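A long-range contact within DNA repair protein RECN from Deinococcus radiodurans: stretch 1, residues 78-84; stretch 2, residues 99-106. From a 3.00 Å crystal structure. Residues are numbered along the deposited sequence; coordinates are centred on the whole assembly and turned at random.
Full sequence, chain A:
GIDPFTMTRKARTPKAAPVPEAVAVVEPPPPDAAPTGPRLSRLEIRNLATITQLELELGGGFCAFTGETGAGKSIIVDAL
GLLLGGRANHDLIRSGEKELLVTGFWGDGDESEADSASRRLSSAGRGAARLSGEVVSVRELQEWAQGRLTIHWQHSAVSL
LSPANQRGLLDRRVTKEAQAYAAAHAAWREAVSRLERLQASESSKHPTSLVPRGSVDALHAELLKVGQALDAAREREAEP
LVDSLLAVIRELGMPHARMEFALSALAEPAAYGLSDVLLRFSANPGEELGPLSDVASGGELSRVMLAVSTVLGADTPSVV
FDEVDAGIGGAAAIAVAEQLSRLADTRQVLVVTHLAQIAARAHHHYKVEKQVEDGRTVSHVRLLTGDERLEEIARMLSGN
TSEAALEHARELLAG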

ATOM      1  N   ASP A  78       6.949  -1.238  10.659  1.00 20.64           N
ATOM      2  CA  ASP A  78       6.602  -0.798  12.006  1.00 20.38           C
ATOM      3  C   ASP A  78       6.802   0.694  12.226  1.00 19.71           C
ATOM      4  O   ASP A  78       5.901   1.377  12.699  1.00 22.46           O
ATOM      5  CB  ASP A  78       7.385  -1.594  13.050  1.00 24.13           C
ATOM      6  CG  ASP A  78       6.926  -3.037  13.143  1.00 28.87           C
ATOM      7  OD1 ASP A  78       5.812  -3.337  12.666  1.00 26.37           O
ATOM      8  OD2 ASP A  78       7.673  -3.872  13.697  1.00 31.78           O
ATOM      9  N   ALA A  79       7.981   1.200  11.888  1.00 21.90           N
ATOM     10  CA  ALA A  79       8.279   2.617  12.080  1.00 20.37           C
ATOM     11  C   ALA A  79       7.423   3.491  11.177  1.00 21.27           C
ATOM     12  O   ALA A  79       6.687   4.344  11.656  1.00 26.03           O
ATOM     13  CB  ALA A  79       9.748   2.897  11.847  1.00 20.46           C
ATOM     14  N   LEU A  80       7.520   3.284   9.868  1.00 20.46           N
ATOM     15  CA  LEU A  80       6.736   4.079   8.931  1.00 19.61           C
ATOM     16  C   LEU A  80       5.247   4.019   9.263  1.00 21.26           C
ATOM     17  O   LEU A  80       4.505   4.957   8.990  1.00 25.52           O
ATOM     18  CB  LEU A  80       6.981   3.630   7.490  1.00 17.64           C
ATOM     19  CG  LEU A  80       8.385   3.870   6.941  1.00 16.12           C
ATOM     20  CD1 LEU A  80       8.486   3.366   5.517  1.00 19.27           C
ATOM     21  CD2 LEU A  80       8.740   5.339   7.011  1.00 18.34           C
ATOM     22  N   GLY A  81       4.813   2.915   9.857  1.00 19.58           N
ATOM     23  CA  GLY A  81       3.422   2.767  10.233  1.00 22.74           C
ATOM     24  C   GLY A  81       2.997   3.849  11.205  1.00 21.55           C
ATOM     25  O   GLY A  81       1.879   4.361  11.136  1.00 24.85           O
ATOM     26  N   LEU A  82       3.900   4.195  12.116  1.00 19.65           N
ATOM     27  CA  LEU A  82       3.646   5.244  13.090  1.00 18.43           C
ATOM     28  C   LEU A  82       3.465   6.596  12.409  1.00 20.74           C
ATOM     29  O   LEU A  82       2.623   7.390  12.817  1.00 23.82           O
ATOM     30  CB  LEU A  82       4.786   5.317  14.097  1.00 17.74           C
ATOM     31  CG  LEU A  82       5.012   4.083  14.965  1.00 16.71           C
ATOM     32  CD1 LEU A  82       6.285   4.255  15.769  1.00 20.19           C
ATOM     33  CD2 LEU A  82       3.830   3.842  15.882  1.00 18.97           C
ATOM     34  N   LEU A  83       4.257   6.858  11.374  1.00 19.92           N
ATOM     35  CA  LEU A  83       4.137   8.101  10.625  1.00 17.15           C
ATOM     36  C   LEU A  83       2.803   8.172   9.898  1.00 20.32           C
ATOM     37  O   LEU A  83       2.286   9.255   9.649  1.00 24.75           O
ATOM     38  CB  LEU A  83       5.276   8.242   9.621  1.00 17.10           C
ATOM     39  CG  LEU A  83       6.680   8.359  10.200  1.00 20.96           C
ATOM     40  CD1 LEU A  83       7.666   8.666   9.095  1.00 21.85           C
ATOM     41  CD2 LEU A  83       6.719   9.439  11.260  1.00 20.68           C
ATOM     42  N   LEU A  84       2.252   7.013   9.551  1.00 20.61           N
ATOM     43  CA  LEU A  84       0.976   6.958   8.852  1.00 21.82           C
ATOM     44  C   LEU A  84      -0.181   7.306   9.778  1.00 25.52           C
ATOM     45  O   LEU A  84      -1.316   7.491   9.334  1.00 29.00           O
ATOM     46  CB  LEU A  84       0.751   5.573   8.252  1.00 22.19           C
ATOM     47  CG  LEU A  84       0.906   5.435   6.740  1.00 24.59           C
ATOM     48  CD1 LEU A  84       0.246   4.150   6.282  1.00 25.10           C
ATOM     49  CD2 LEU A  84       0.279   6.617   6.038  1.00 29.40           C
TER
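Stretch 2, residues 99-106: ELLVTGFW

Stretch 2 is a β-strand from Glu-99 to Phe-105, and it lies across a helix that enters stretch 1 from earlier in the chain. The axes of the two elements approach to 8.4 Å, and their N-to-C directions differ by 76°, with a signed crossing angle of -76°, so the strand runs nearly at right angles to the helix. At such an angle the two backbones can stay close only over a short length, and the nearest pair of CA atoms, Ala-79 CA and Val-102 CA, stands 6.6 Å apart. No hydrogen bond joins the stretches; the contact is one of apolar packing and buries 285 Å² in all. In an extended strand successive side chains alternate between the two faces, and here Leu-100 and Val-102 point toward the helix while Leu-101, Thr-103 and Phe-105 point away from it. Gly-104 continues the inward series without a side chain.

Along the helix, Asp-78 is out of reach of the strand, and its OD1 is hydrogen-bonded elsewhere in the structure. Ala-79 follows, its CA the nearest to a CA of the strand. Its CA-to-CB bond points sideways, and its small methyl group suits the narrow gap: Ala-79 CB lies 4.3 Å from Val-102 CG1, while Ala-79 O is 4.0 Å from that same CG1. The carbonyl is already engaged within the helix, accepting a hydrogen bond from Leu-82 N at 2.8 Å from Ala-79 O. Leu-80 points away, though the end of its side chain comes nearer the strand without making contact. Gly-81 is out of reach altogether.

Leu-82 turns back toward the strand. With chi1 in m and chi2 in t, its extended side chain carries CD1 to 3.7 Å from Val-102 CG2, and Leu-82 CD1 is also 4.0 Å from Leu-100 CD1. One methyl thus touches two successive inward-facing residues of the strand, and the branched aliphatic chains fill the space between the backbones.

Leu-83, also m and t, has the most surface covered by the strand of any residue in the helix, and it reaches farther along the strand toward its C-terminal end. Its CD2 packs 3.8 Å from Val-102 CG1 and comes still closer to the backbone, with Leu-83 CD2 3.3 Å from Val-102 O. Its other methyl rests on Gly-104, Leu-83 CD1 being 4.0 Å from Gly-104 CA. The absence of a side chain matters here, since a CB in ideal position on Gly-104 would lie 2.8 Å from Leu-83 CD1 and clash with it. Beyond the glycine, the indole of Trp-106 brings its end nearer the helix, so that Leu-83 CD1 meets Trp-106 CH2 at 3.9 Å, approaching the ring obliquely. Val-102, touched by Ala-79, Leu-82 and Leu-83, is therefore the centre of the contact. Leu-84, the last residue of stretch 1, is out of reach of the strand.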

ATOM      1  N   GLU A  99      11.003   6.204  25.959  1.00 38.34           N
ATOM      2  CA  GLU A  99      10.226   6.703  24.832  1.00 37.72           C
ATOM      3  C   GLU A  99      10.949   6.590  23.499  1.00 33.31           C
ATOM      4  O   GLU A  99      12.173   6.658  23.436  1.00 33.80           O
ATOM      5  CB  GLU A  99       9.818   8.151  25.073  1.00 43.15           C
ATOM      6  CG  GLU A  99      10.943   9.146  24.927  1.00 39.26           C
ATOM      7  CD  GLU A  99      10.473  10.557  25.182  1.00 58.88           C
ATOM      8  OE1 GLU A  99       9.594  10.735  26.054  1.00 61.62           O
ATOM      9  OE2 GLU A  99      10.972  11.488  24.514  1.00 68.90           O
ATOM     10  N   LEU A 100      10.172   6.419  22.435  1.00 29.04           N
ATOM     11  CA  LEU A 100      10.722   6.314  21.093  1.00 28.41           C
ATOM     12  C   LEU A 100      10.303   7.498  20.235  1.00 28.14           C
ATOM     13  O   LEU A 100       9.340   8.193  20.549  1.00 30.46           O
ATOM     14  CB  LEU A 100      10.303   4.997  20.428  1.00 26.78           C
ATOM     15  CG  LEU A 100       8.853   4.747  20.008  1.00 24.22           C
ATOM     16  CD1 LEU A 100       8.453   5.584  18.807  1.00 22.60           C
ATOM     17  CD2 LEU A 100       8.683   3.278  19.684  1.00 25.84           C
ATOM     18  N   LEU A 101      11.030   7.711  19.146  1.00 24.97           N
ATOM     19  CA  LEU A 101      10.756   8.817  18.246  1.00 23.45           C
ATOM     20  C   LEU A 101      10.992   8.384  16.812  1.00 21.32           C
ATOM     21  O   LEU A 101      11.985   7.728  16.515  1.00 23.43           O
ATOM     22  CB  LEU A 101      11.668   9.998  18.574  1.00 27.77           C
ATOM     23  CG  LEU A 101      11.650  11.150  17.571  1.00 22.55           C
ATOM     24  CD1 LEU A 101      10.503  12.093  17.872  1.00 21.35           C
ATOM     25  CD2 LEU A 101      12.971  11.882  17.608  1.00 25.28           C
ATOM     26  N   VAL A 102      10.081   8.756  15.922  1.00 20.45           N
ATOM     27  CA  VAL A 102      10.237   8.449  14.508  1.00 19.63           C
ATOM     28  C   VAL A 102      10.068   9.701  13.666  1.00 20.42           C
ATOM     29  O   VAL A 102       8.971  10.233  13.553  1.00 23.35           O
ATOM     30  CB  VAL A 102       9.209   7.415  14.045  1.00 20.51           C
ATOM     31  CG1 VAL A 102       9.418   7.090  12.578  1.00 19.56           C
ATOM     32  CG2 VAL A 102       9.303   6.157  14.895  1.00 20.79           C
ATOM     33  N   THR A 103      11.159  10.173  13.075  1.00 20.30           N
ATOM     34  CA  THR A 103      11.109  11.349  12.215  1.00 21.79           C
ATOM     35  C   THR A 103      11.337  10.954  10.757  1.00 23.11           C
ATOM     36  O   THR A 103      12.234  10.166  10.452  1.00 22.85           O
ATOM     37  CB  THR A 103      12.160  12.403  12.635  1.00 23.82           C
ATOM     38  OG1 THR A 103      12.174  12.533  14.063  1.00 27.08           O
ATOM     39  CG2 THR A 103      11.850  13.757  12.010  1.00 19.22           C
ATOM     40  N   GLY A 104      10.520  11.497   9.860  1.00 22.64           N
ATOM     41  CA  GLY A 104      10.670  11.236   8.438  1.00 25.49           C
ATOM     42  C   GLY A 104      10.753  12.509   7.619  1.00 29.27           C
ATOM     43  O   GLY A 104      10.011  13.460   7.869  1.00 32.55           O
ATOM     44  N   PHE A 105      11.647  12.532   6.633  1.00 27.16           N
ATOM     45  CA  PHE A 105      11.834  13.721   5.803  1.00 27.61           C
ATOM     46  C   PHE A 105      11.583  13.450   4.326  1.00 26.53           C
ATOM     47  O   PHE A 105      12.175  12.546   3.747  1.00 29.80           O
ATOM     48  CB  PHE A 105      13.246  14.274   5.979  1.00 27.59           C
ATOM     49  CG  PHE A 105      13.601  14.582   7.398  1.00 27.84           C
ATOM     50  CD1 PHE A 105      13.959  13.565   8.267  1.00 28.34           C
ATOM     51  CD2 PHE A 105      13.573  15.885   7.865  1.00 23.89           C
ATOM     52  CE1 PHE A 105      14.290  13.837   9.579  1.00 26.34           C
ATOM     53  CE2 PHE A 105      13.904  16.165   9.177  1.00 26.38           C
ATOM     54  CZ  PHE A 105      14.264  15.137  10.036  1.00 26.47           C
ATOM     55  N   TRP A 106      10.720  14.251   3.715  1.00 28.32           N
ATOM     56  CA  TRP A 106      10.395  14.082   2.302  1.00 33.71           C
ATOM     57  C   TRP A 106      11.102  15.089   1.385  1.00 33.74           C
ATOM     58  O   TRP A 106      11.553  16.148   1.824  1.00 33.27           O
ATOM     59  CB  TRP A 106       8.879  14.136   2.096  1.00 31.09           C
ATOM     60  CG  TRP A 106       8.180  12.850   2.449  1.00 32.20           C
ATOM     61  CD1 TRP A 106       7.686  11.921   1.580  1.00 34.29           C
ATOM     62  CD2 TRP A 106       7.904  12.351   3.766  1.00 33.82           C
ATOM     63  NE1 TRP A 106       7.117  10.878   2.271  1.00 35.23           N
ATOM     64  CE2 TRP A 106       7.236  11.118   3.614  1.00 34.30           C
ATOM     65  CE3 TRP A 106       8.154  12.829   5.057  1.00 35.48           C
ATOM     66  CZ2 TRP A 106       6.817  10.354   4.707  1.00 31.40           C
ATOM     67  CZ3 TRP A 106       7.737  12.070   6.139  1.00 32.52           C
ATOM     68  CH2 TRP A 106       7.077  10.847   5.957  1.00 30.22           C
TER